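Local coordinates for protein MGS-MChE2 (Uncultured bacterium, PDB 5JD6) that probably hydrolyses ester bonds as an esterase of the alpha/beta hydrolase fold, at residues I39-F42 with P43-Y47; L61-S65 with V66-A70; Y72-E75 with F76-K80. All coordinates share one frame; numbering follows the deposited sequence.

Contact 1 (I39-F42 with P43-Y47)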
ATOM      1  N   ILE A  39      12.890  -0.835   3.502  1.00 35.33           N
ATOM      2  CA  ILE A  39      13.282  -0.916   4.908  1.00 39.47           C
ATOM      3  C   ILE A  39      14.783  -0.677   5.098  1.00 46.13           C
ATOM      4  O   ILE A  39      15.222  -0.295   6.177  1.00 48.73           O
ATOM      5  CB  ILE A  39      12.909  -2.291   5.520  1.00 51.27           C
ATOM      6  CG1 ILE A  39      11.449  -2.635   5.236  1.00 52.36           C
ATOM      7  CG2 ILE A  39      13.137  -2.306   7.024  1.00 53.84           C
ATOM      8  CD1 ILE A  39      11.135  -4.108   5.416  1.00 54.80           C
ATOM      9  N   ASP A  40      15.575  -0.899   4.055  1.00 44.42           N
ATOM     10  CA  ASP A  40      17.020  -0.711   4.173  1.00 47.38           C
ATOM     11  C   ASP A  40      17.458   0.687   3.749  1.00 45.78           C
ATOM     12  O   ASP A  40      18.450   1.215   4.254  1.00 46.29           O
ATOM     13  CB  ASP A  40      17.766  -1.760   3.346  1.00 60.58           C
ATOM     14  CG  ASP A  40      17.864  -3.097   4.053  1.00 78.93           C
ATOM     15  OD1 ASP A  40      17.751  -3.122   5.296  1.00 78.33           O
ATOM     16  OD2 ASP A  40      18.059  -4.121   3.366  1.00 93.17           O
ATOM     17  N   TYR A  41      16.708   1.287   2.833  1.00 27.05           N
ATOM     18  CA  TYR A  41      17.102   2.554   2.229  1.00 36.89           C
ATOM     19  C   TYR A  41      16.657   3.775   3.037  1.00 35.80           C
ATOM     20  O   TYR A  41      17.484   4.541   3.527  1.00 35.35           O
ATOM     21  CB  TYR A  41      16.540   2.640   0.807  1.00 36.18           C
ATOM     22  CG  TYR A  41      16.950   3.875   0.040  1.00 33.89           C
ATOM     23  CD1 TYR A  41      18.183   3.944  -0.597  1.00 40.53           C
ATOM     24  CD2 TYR A  41      16.098   4.966  -0.062  1.00 34.46           C
ATOM     25  CE1 TYR A  41      18.560   5.071  -1.305  1.00 43.28           C
ATOM     26  CE2 TYR A  41      16.464   6.097  -0.769  1.00 39.30           C
ATOM     27  CZ  TYR A  41      17.695   6.143  -1.388  1.00 46.57           C
ATOM     28  OH  TYR A  41      18.061   7.268  -2.091  1.00 51.44           O
ATOM     29  N   PHE A  42      15.347   3.941   3.178  1.00 35.80           N
ATOM     30  CA  PHE A  42      14.773   5.173   3.721  1.00 34.59           C
ATOM     31  C   PHE A  42      14.997   5.477   5.214  1.00 29.36           C
ATOM     32  O   PHE A  42      15.055   6.649   5.585  1.00 31.73           O
ATOM     33  CB  PHE A  42      13.272   5.189   3.425  1.00 21.22           C
ATOM     34  CG  PHE A  42      12.956   5.415   1.976  1.00 27.83           C
ATOM     35  CD1 PHE A  42      12.773   6.697   1.487  1.00 25.42           C
ATOM     36  CD2 PHE A  42      12.875   4.347   1.096  1.00 22.49           C
ATOM     37  CE1 PHE A  42      12.496   6.910   0.148  1.00 35.11           C
ATOM     38  CE2 PHE A  42      12.598   4.555  -0.243  1.00 26.96           C
ATOM     39  CZ  PHE A  42      12.409   5.838  -0.717  1.00 28.13           C
ATOM     40  N   PRO A  43      15.112   4.451   6.079  1.00 34.65           N
ATOM     41  CA  PRO A  43      15.393   4.842   7.467  1.00 42.40           C
ATOM     42  C   PRO A  43      16.763   5.490   7.653  1.00 47.56           C
ATOM     43  O   PRO A  43      16.966   6.217   8.625  1.00 54.49           O
ATOM     44  CB  PRO A  43      15.317   3.514   8.229  1.00 39.05           C
ATOM     45  CG  PRO A  43      15.514   2.478   7.208  1.00 41.85           C
ATOM     46  CD  PRO A  43      14.856   3.005   5.976  1.00 34.20           C
ATOM     47  N   GLU A  44      17.683   5.231   6.731  1.00 47.35           N
ATOM     48  CA  GLU A  44      19.006   5.840   6.789  1.00 53.89           C
ATOM     49  C   GLU A  44      19.021   7.163   6.030  1.00 45.15           C
ATOM     50  O   GLU A  44      20.056   7.818   5.919  1.00 42.85           O
ATOM     51  CB  GLU A  44      20.061   4.887   6.224  1.00 64.68           C
ATOM     52  CG  GLU A  44      20.047   3.502   6.857  1.00 75.19           C
ATOM     53  CD  GLU A  44      20.483   3.510   8.312  1.00 87.25           C
ATOM     54  OE1 GLU A  44      21.097   4.506   8.752  1.00 94.33           O
ATOM     55  OE2 GLU A  44      20.206   2.517   9.018  1.00 89.91           O
ATOM     56  N   LYS A  45      17.860   7.549   5.511  1.00 39.89           N
ATOM     57  CA  LYS A  45      17.723   8.809   4.790  1.00 44.24           C
ATOM     58  C   LYS A  45      16.846   9.789   5.563  1.00 42.48           C
ATOM     59  O   LYS A  45      16.431  10.818   5.030  1.00 45.48           O
ATOM     60  CB  LYS A  45      17.148   8.566   3.394  1.00 49.39           C
ATOM     61  CG  LYS A  45      18.103   7.850   2.451  1.00 59.28           C
ATOM     62  CD  LYS A  45      19.276   8.743   2.079  1.00 68.28           C
ATOM     63  CE  LYS A  45      20.253   8.028   1.160  1.00 74.57           C
ATOM     64  NZ  LYS A  45      20.961   6.920   1.859  1.00 84.61           N
ATOM     65  N   GLY A  46      16.566   9.460   6.820  1.00 43.02           N
ATOM     66  CA  GLY A  46      15.796  10.330   7.690  1.00 40.57           C
ATOM     67  C   GLY A  46      14.306  10.046   7.696  1.00 43.10           C
ATOM     68  O   GLY A  46      13.500  10.946   7.927  1.00 42.30           O
ATOM     69  N   TYR A  47      13.936   8.794   7.447  1.00 41.63           N
ATOM     70  CA  TYR A  47      12.526   8.414   7.429  1.00 41.46           C
ATOM     71  C   TYR A  47      12.215   7.288   8.409  1.00 39.58           C
ATOM     72  O   TYR A  47      13.079   6.479   8.742  1.00 26.48           O
ATOM     73  CB  TYR A  47      12.101   8.002   6.019  1.00 37.20           C
ATOM     74  CG  TYR A  47      12.132   9.137   5.024  1.00 36.57           C
ATOM     75  CD1 TYR A  47      11.049   9.993   4.884  1.00 34.22           C
ATOM     76  CD2 TYR A  47      13.249   9.357   4.229  1.00 36.54           C
ATOM     77  CE1 TYR A  47      11.075  11.036   3.977  1.00 32.48           C
ATOM     78  CE2 TYR A  47      13.283  10.394   3.318  1.00 34.97           C
ATOM     79  CZ  TYR A  47      12.195  11.231   3.197  1.00 32.74           C
ATOM     80  OH  TYR A  47      12.229  12.265   2.292  1.00 44.53           O
TER
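Two aromatic side chains, Phe42 and Tyr47, pack in an offset edge-to-face pair: the edge of the Phe42 ring is turned toward the face of Tyr47, ring planes at 73°, with CD1 of Phe42 3.8 Å from CD2 of Tyr47. Beside them Lys45 folds back over the Tyr41 ring. Its CG sits above one face, 4.3 Å from the ring centroid, a CH-pi contact, and bends at chi2 and chi4 carry NZ back over the same ring, 4.8 Å from its centroid, an off-centre cation-pi approach. Tyr41 CG lies anti to the backbone N (chi1 -176°), which swings the ring toward this lysine; its OH is hydrogen-bonded to His246 of helix 238-252. Backbone bonds close the turn after helix 36-41. Phe42 O accepts Lys45 N at 2.9 Å and, weakly, Tyr47 N at 3.1 Å, while Glu44 N reaches Tyr41 O. Gly46 has a positive phi (93°), where a CB would collide with the carbonyl oxygen of Lys45, and its turn leads into strand 47-52, whose Val49 touches Pro43. With one sound and one weak donor on Phe42 O, and Lys45 lying off-centre over Tyr41, the turn is held by modest polar bonds together with aromatic packing.

Contact 2 (L61-S65 with V66-A70)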
ATOM      1  N   LEU A  61     -16.272 -13.003  11.299  1.00130.31           N
ATOM      2  CA  LEU A  61     -16.725 -13.813  10.208  1.00128.78           C
ATOM      3  C   LEU A  61     -17.009 -12.850   9.054  1.00127.84           C
ATOM      4  O   LEU A  61     -16.676 -13.137   7.914  1.00133.23           O
ATOM      5  CB  LEU A  61     -17.954 -14.632  10.617  1.00124.11           C
ATOM      6  CG  LEU A  61     -17.702 -15.999  11.257  1.00119.11           C
ATOM      7  CD1 LEU A  61     -18.431 -17.120  10.526  1.00122.44           C
ATOM      8  CD2 LEU A  61     -16.229 -16.330  11.440  1.00111.88           C
ATOM      9  N   LEU A  62     -17.631 -11.711   9.358  1.00111.32           N
ATOM     10  CA  LEU A  62     -17.935 -10.783   8.294  1.00 90.24           C
ATOM     11  C   LEU A  62     -18.041  -9.266   8.409  1.00 78.90           C
ATOM     12  O   LEU A  62     -19.039  -8.643   8.072  1.00 80.44           O
ATOM     13  CB  LEU A  62     -18.985 -11.368   7.368  1.00 87.92           C
ATOM     14  CG  LEU A  62     -18.436 -12.022   6.094  1.00 80.74           C
ATOM     15  CD1 LEU A  62     -17.030 -11.565   5.724  1.00 75.49           C
ATOM     16  CD2 LEU A  62     -18.570 -13.533   6.039  1.00 68.63           C
ATOM     17  N   LYS A  63     -16.959  -8.687   8.859  1.00 64.19           N
ATOM     18  CA  LYS A  63     -16.723  -7.241   8.825  1.00 61.68           C
ATOM     19  C   LYS A  63     -15.537  -7.010   7.900  1.00 59.49           C
ATOM     20  O   LYS A  63     -14.870  -5.975   7.941  1.00 54.70           O
ATOM     21  CB  LYS A  63     -16.448  -6.659  10.215  1.00 65.81           C
ATOM     22  CG  LYS A  63     -17.445  -5.595  10.664  1.00 75.20           C
ATOM     23  CD  LYS A  63     -16.835  -4.661  11.697  1.00 79.24           C
ATOM     24  CE  LYS A  63     -15.784  -3.757  11.071  1.00 80.71           C
ATOM     25  NZ  LYS A  63     -15.189  -2.822  12.064  1.00 80.68           N
ATOM     26  N   THR A  64     -15.289  -8.012   7.065  1.00 59.09           N
ATOM     27  CA  THR A  64     -14.138  -8.046   6.181  1.00 47.78           C
ATOM     28  C   THR A  64     -14.398  -7.249   4.911  1.00 44.56           C
ATOM     29  O   THR A  64     -14.957  -7.763   3.943  1.00 48.28           O
ATOM     30  CB  THR A  64     -13.777  -9.496   5.815  1.00 42.02           C
ATOM     31  OG1 THR A  64     -13.682 -10.283   7.009  1.00 46.03           O
ATOM     32  CG2 THR A  64     -12.455  -9.545   5.078  1.00 42.29           C
ATOM     33  N   SER A  65     -13.990  -5.985   4.928  1.00 41.06           N
ATOM     34  CA  SER A  65     -14.148  -5.112   3.777  1.00 41.37           C
ATOM     35  C   SER A  65     -12.964  -4.161   3.665  1.00 39.28           C
ATOM     36  O   SER A  65     -12.202  -3.989   4.616  1.00 41.42           O
ATOM     37  CB  SER A  65     -15.456  -4.324   3.872  1.00 47.95           C
ATOM     38  OG  SER A  65     -15.502  -3.552   5.059  1.00 53.96           O
ATOM     39  N   VAL A  66     -12.814  -3.551   2.494  1.00 38.73           N
ATOM     40  CA  VAL A  66     -11.745  -2.592   2.255  1.00 33.01           C
ATOM     41  C   VAL A  66     -11.906  -1.387   3.180  1.00 34.63           C
ATOM     42  O   VAL A  66     -10.922  -0.811   3.649  1.00 32.26           O
ATOM     43  CB  VAL A  66     -11.724  -2.144   0.779  1.00 34.59           C
ATOM     44  CG1 VAL A  66     -10.666  -1.081   0.543  1.00 45.29           C
ATOM     45  CG2 VAL A  66     -11.475  -3.342  -0.119  1.00 33.29           C
ATOM     46  N   GLY A  67     -13.156  -1.027   3.457  1.00 31.60           N
ATOM     47  CA  GLY A  67     -13.459   0.059   4.371  1.00 30.35           C
ATOM     48  C   GLY A  67     -12.984  -0.218   5.785  1.00 42.76           C
ATOM     49  O   GLY A  67     -12.513   0.684   6.478  1.00 47.23           O
ATOM     50  N   THR A  68     -13.106  -1.472   6.211  1.00 38.53           N
ATOM     51  CA  THR A  68     -12.660  -1.885   7.538  1.00 39.77           C
ATOM     52  C   THR A  68     -11.142  -1.790   7.670  1.00 38.37           C
ATOM     53  O   THR A  68     -10.624  -1.308   8.679  1.00 35.22           O
ATOM     54  CB  THR A  68     -13.105  -3.324   7.855  1.00 43.08           C
ATOM     55  OG1 THR A  68     -14.533  -3.368   7.979  1.00 44.82           O
ATOM     56  CG2 THR A  68     -12.479  -3.807   9.153  1.00 29.27           C
ATOM     57  N   PHE A  69     -10.435  -2.251   6.644  1.00 40.89           N
ATOM     58  CA  PHE A  69      -8.977  -2.210   6.639  1.00 35.89           C
ATOM     59  C   PHE A  69      -8.477  -0.769   6.663  1.00 29.65           C
ATOM     60  O   PHE A  69      -7.488  -0.457   7.326  1.00 29.55           O
ATOM     61  CB  PHE A  69      -8.425  -2.946   5.419  1.00 33.20           C
ATOM     62  CG  PHE A  69      -8.877  -4.376   5.316  1.00 32.59           C
ATOM     63  CD1 PHE A  69      -9.058  -5.142   6.456  1.00 27.31           C
ATOM     64  CD2 PHE A  69      -9.127  -4.950   4.080  1.00 33.30           C
ATOM     65  CE1 PHE A  69      -9.476  -6.458   6.365  1.00 34.72           C
ATOM     66  CE2 PHE A  69      -9.546  -6.265   3.983  1.00 37.21           C
ATOM     67  CZ  PHE A  69      -9.721  -7.020   5.128  1.00 36.86           C
ATOM     68  N   ALA A  70      -9.172   0.103   5.940  1.00 27.20           N
ATOM     69  CA  ALA A  70      -8.835   1.522   5.909  1.00 30.35           C
ATOM     70  C   ALA A  70      -8.987   2.151   7.291  1.00 27.80           C
ATOM     71  O   ALA A  70      -8.127   2.912   7.733  1.00 30.47           O
ATOM     72  CB  ALA A  70      -9.702   2.254   4.896  1.00 30.38           C
TER
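One face of the Phe69 ring is met by the carbonyl oxygen of Ser65, 3.2 Å above the plane and displaced toward the rim, and the methyl CG2 of Thr64 approaches CZ of Phe69 obliquely at 3.7 Å. Phe69 CG lies beside its own backbone N (chi1 -57°), which lays the ring over the same Ser65 O that accepts Phe69 N at 3.2 Å. Replacing Phe69 by an alanine would probably open a gap beside Thr64 CG2 and strip the cover from Ser65 O, although the backbone bond could remain. Ser65 is the N-cap of helix 66-80, and its O also takes a weak bond from Thr68 N. Thr68 OG1 donates to Lys63 O at 2.6 Å, tying the first turn back to the incoming loop; Ser65 OG stands 3.1 Å from Thr68 OG1. The last methylenes of Lys63 cross Thr68 at about a right angle, CE 3.4 Å from Thr68 OG1. Around this helix start, helix 169-181 abuts the loop side through Ile175 against Thr64, and its Ser178 OG receives Val66 N. Helix 92-103 packs Ile96 against both Val66 and Phe69, while Leu99 touches Val66 and Ala70.

Contact 3 (Y72-E75 with F76-K80)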
ATOM      1  N   TYR A  72      -8.887   0.516  10.040  1.00 25.51           N
ATOM      2  CA  TYR A  72      -7.868  -0.119  10.865  1.00 22.54           C
ATOM      3  C   TYR A  72      -6.555   0.643  10.736  1.00 25.73           C
ATOM      4  O   TYR A  72      -5.845   0.847  11.721  1.00 31.00           O
ATOM      5  CB  TYR A  72      -7.677  -1.583  10.465  1.00 19.22           C
ATOM      6  CG  TYR A  72      -6.718  -2.350  11.351  1.00 24.97           C
ATOM      7  CD1 TYR A  72      -7.181  -3.077  12.441  1.00 26.20           C
ATOM      8  CD2 TYR A  72      -5.352  -2.354  11.093  1.00 17.05           C
ATOM      9  CE1 TYR A  72      -6.311  -3.783  13.251  1.00 27.70           C
ATOM     10  CE2 TYR A  72      -4.474  -3.058  11.900  1.00 26.80           C
ATOM     11  CZ  TYR A  72      -4.959  -3.770  12.976  1.00 28.49           C
ATOM     12  OH  TYR A  72      -4.090  -4.471  13.781  1.00 32.11           O
ATOM     13  N   LEU A  73      -6.239   1.054   9.512  1.00 19.31           N
ATOM     14  CA  LEU A  73      -5.048   1.851   9.252  1.00 21.52           C
ATOM     15  C   LEU A  73      -5.122   3.176   9.997  1.00 26.25           C
ATOM     16  O   LEU A  73      -4.146   3.614  10.609  1.00 23.76           O
ATOM     17  CB  LEU A  73      -4.878   2.097   7.751  1.00 18.02           C
ATOM     18  CG  LEU A  73      -3.843   3.162   7.380  1.00 24.56           C
ATOM     19  CD1 LEU A  73      -2.446   2.723   7.790  1.00 21.19           C
ATOM     20  CD2 LEU A  73      -3.897   3.485   5.896  1.00 28.49           C
ATOM     21  N   LYS A  74      -6.291   3.809   9.936  1.00 26.37           N
ATOM     22  CA  LYS A  74      -6.538   5.055  10.651  1.00 29.27           C
ATOM     23  C   LYS A  74      -6.335   4.867  12.150  1.00 29.27           C
ATOM     24  O   LYS A  74      -5.723   5.704  12.815  1.00 27.56           O
ATOM     25  CB  LYS A  74      -7.953   5.560  10.366  1.00 36.84           C
ATOM     26  CG  LYS A  74      -8.301   6.874  11.042  1.00 41.15           C
ATOM     27  CD  LYS A  74      -7.365   7.988  10.606  1.00 49.34           C
ATOM     28  CE  LYS A  74      -7.926   9.352  10.977  1.00 60.54           C
ATOM     29  NZ  LYS A  74      -8.254   9.448  12.427  1.00 62.47           N
ATOM     30  N   GLU A  75      -6.845   3.757  12.675  1.00 20.26           N
ATOM     31  CA  GLU A  75      -6.692   3.443  14.090  1.00 33.76           C
ATOM     32  C   GLU A  75      -5.220   3.256  14.451  1.00 36.95           C
ATOM     33  O   GLU A  75      -4.798   3.593  15.557  1.00 38.95           O
ATOM     34  CB  GLU A  75      -7.490   2.190  14.453  1.00 32.22           C
ATOM     35  CG  GLU A  75      -7.516   1.884  15.942  1.00 47.09           C
ATOM     36  CD  GLU A  75      -8.293   0.624  16.268  1.00 57.07           C
ATOM     37  OE1 GLU A  75      -8.730  -0.068  15.324  1.00 60.00           O
ATOM     38  OE2 GLU A  75      -8.464   0.325  17.470  1.00 51.84           O
ATOM     39  N   PHE A  76      -4.444   2.726  13.510  1.00 32.03           N
ATOM     40  CA  PHE A  76      -3.017   2.503  13.728  1.00 25.20           C
ATOM     41  C   PHE A  76      -2.248   3.818  13.790  1.00 16.97           C
ATOM     42  O   PHE A  76      -1.417   4.016  14.675  1.00 17.87           O
ATOM     43  CB  PHE A  76      -2.434   1.610  12.631  1.00 22.60           C
ATOM     44  CG  PHE A  76      -0.944   1.425  12.728  1.00 21.40           C
ATOM     45  CD1 PHE A  76      -0.391   0.681  13.759  1.00 23.59           C
ATOM     46  CD2 PHE A  76      -0.098   1.992  11.788  1.00 16.63           C
ATOM     47  CE1 PHE A  76       0.980   0.509  13.853  1.00 24.59           C
ATOM     48  CE2 PHE A  76       1.273   1.824  11.876  1.00 17.13           C
ATOM     49  CZ  PHE A  76       1.812   1.081  12.909  1.00 19.76           C
ATOM     50  N   VAL A  77      -2.527   4.713  12.848  1.00 17.45           N
ATOM     51  CA  VAL A  77      -1.864   6.012  12.808  1.00 21.31           C
ATOM     52  C   VAL A  77      -2.236   6.846  14.031  1.00 26.40           C
ATOM     53  O   VAL A  77      -1.377   7.490  14.638  1.00 21.54           O
ATOM     54  CB  VAL A  77      -2.219   6.790  11.524  1.00 19.85           C
ATOM     55  CG1 VAL A  77      -1.548   8.154  11.526  1.00 23.35           C
ATOM     56  CG2 VAL A  77      -1.811   5.995  10.295  1.00 16.64           C
ATOM     57  N   ASP A  78      -3.517   6.824  14.390  1.00 29.33           N
ATOM     58  CA  ASP A  78      -3.993   7.523  15.581  1.00 33.14           C
ATOM     59  C   ASP A  78      -3.318   6.978  16.834  1.00 33.35           C
ATOM     60  O   ASP A  78      -2.897   7.741  17.702  1.00 42.87           O
ATOM     61  CB  ASP A  78      -5.514   7.408  15.712  1.00 37.45           C
ATOM     62  CG  ASP A  78      -6.253   8.144  14.611  1.00 54.53           C
ATOM     63  OD1 ASP A  78      -5.662   9.065  14.008  1.00 61.23           O
ATOM     64  OD2 ASP A  78      -7.428   7.805  14.353  1.00 54.49           O
ATOM     65  N   PHE A  79      -3.222   5.655  16.918  1.00 35.50           N
ATOM     66  CA  PHE A  79      -2.526   5.002  18.021  1.00 32.85           C
ATOM     67  C   PHE A  79      -1.082   5.482  18.121  1.00 38.12           C
ATOM     68  O   PHE A  79      -0.569   5.722  19.214  1.00 36.94           O
ATOM     69  CB  PHE A  79      -2.557   3.480  17.855  1.00 26.58           C
ATOM     70  CG  PHE A  79      -1.408   2.781  18.519  1.00 21.58           C
ATOM     71  CD1 PHE A  79      -1.309   2.748  19.897  1.00 23.70           C
ATOM     72  CD2 PHE A  79      -0.431   2.151  17.765  1.00 29.20           C
ATOM     73  CE1 PHE A  79      -0.250   2.122  20.512  1.00 28.76           C
ATOM     74  CE2 PHE A  79       0.630   1.508  18.380  1.00 24.48           C
ATOM     75  CZ  PHE A  79       0.717   1.491  19.757  1.00 23.69           C
ATOM     76  N   LYS A  80      -0.434   5.616  16.972  1.00 34.95           N
ATOM     77  CA  LYS A  80       0.943   6.087  16.919  1.00 32.05           C
ATOM     78  C   LYS A  80       1.041   7.567  17.280  1.00 39.49           C
ATOM     79  O   LYS A  80       2.100   8.045  17.684  1.00 47.27           O
ATOM     80  CB  LYS A  80       1.534   5.838  15.532  1.00 20.03           C
ATOM     81  CG  LYS A  80       2.247   4.505  15.408  1.00 18.79           C
ATOM     82  CD  LYS A  80       3.430   4.458  16.358  1.00 36.79           C
ATOM     83  CE  LYS A  80       4.107   3.103  16.342  1.00 30.61           C
ATOM     84  NZ  LYS A  80       5.245   3.055  17.302  1.00 32.01           N
TER
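Lys74 and Asp78, one helical turn apart, form a salt bridge. Lys74 NZ lies 2.7 Å from Asp78 OD2, on the syn lone pair of that oxygen, and a weaker bond runs from Lys74 NZ to Asp78 OD1 at 3.1 Å, so the ammonium group meets both carboxylate oxygens. The Lys74 chain leaves trans to N (chi1 -179°), and bends at chi2 and chi4 curl it over toward the aspartate. Lys74 also makes a cation-pi contact with Phe104, so its charge has a second partner, while Glu75 stretches out beyond CG and its OE1 forms a salt bridge with Lys10.

Backbone bonds follow the i to i+4 pattern of an alpha-helix. Phe76 N reaches Tyr72 O, Val77 N reaches Leu73 O at 3.0 Å, Asp78 N reaches Lys74 O at 2.9 Å, and Phe79 N reaches Glu75 O. Phe76 CB rests 3.3 Å from Leu73 O, the same oxygen that accepts Val77 N. The segments belong to helix 66-80, which leads into strand 85-91 of the central sheet of the alpha/beta hydrolase fold.

Apolar contact sits on the side turned to that sheet. Leu73 and Val77 lie side by side and point the same way, CD1 of Leu73 4.2 Å from CG2 of Val77. Leu73 packs on Val23, Leu25 and Leu87 and Val77 on Val85, while the Phe76 ring meets Phe11 and Tyr13 edge-to-face.

In the fold
Contacts 2 and 3 share helix 66-80: contact 2 holds its start, where the loop from strand 47-52 enters, and contact 3 its later turns, with centres about 15 Å apart. Contact 1 precedes both in the chain and feeds strand 47-52, the strand that Phe76 and Lys80 of contact 3 touch at Pro52 and Leu50. Its centre is about 22 Å from that of contact 3 and about 31 Å from that of contact 2, which lies on the opposite side of the chain's centre. Ser91, His231 and Asp203 probably form the catalytic triad, and in contact 2 Phe69 approaches the likely nucleophile elbow around Ser91 but makes no contact with it.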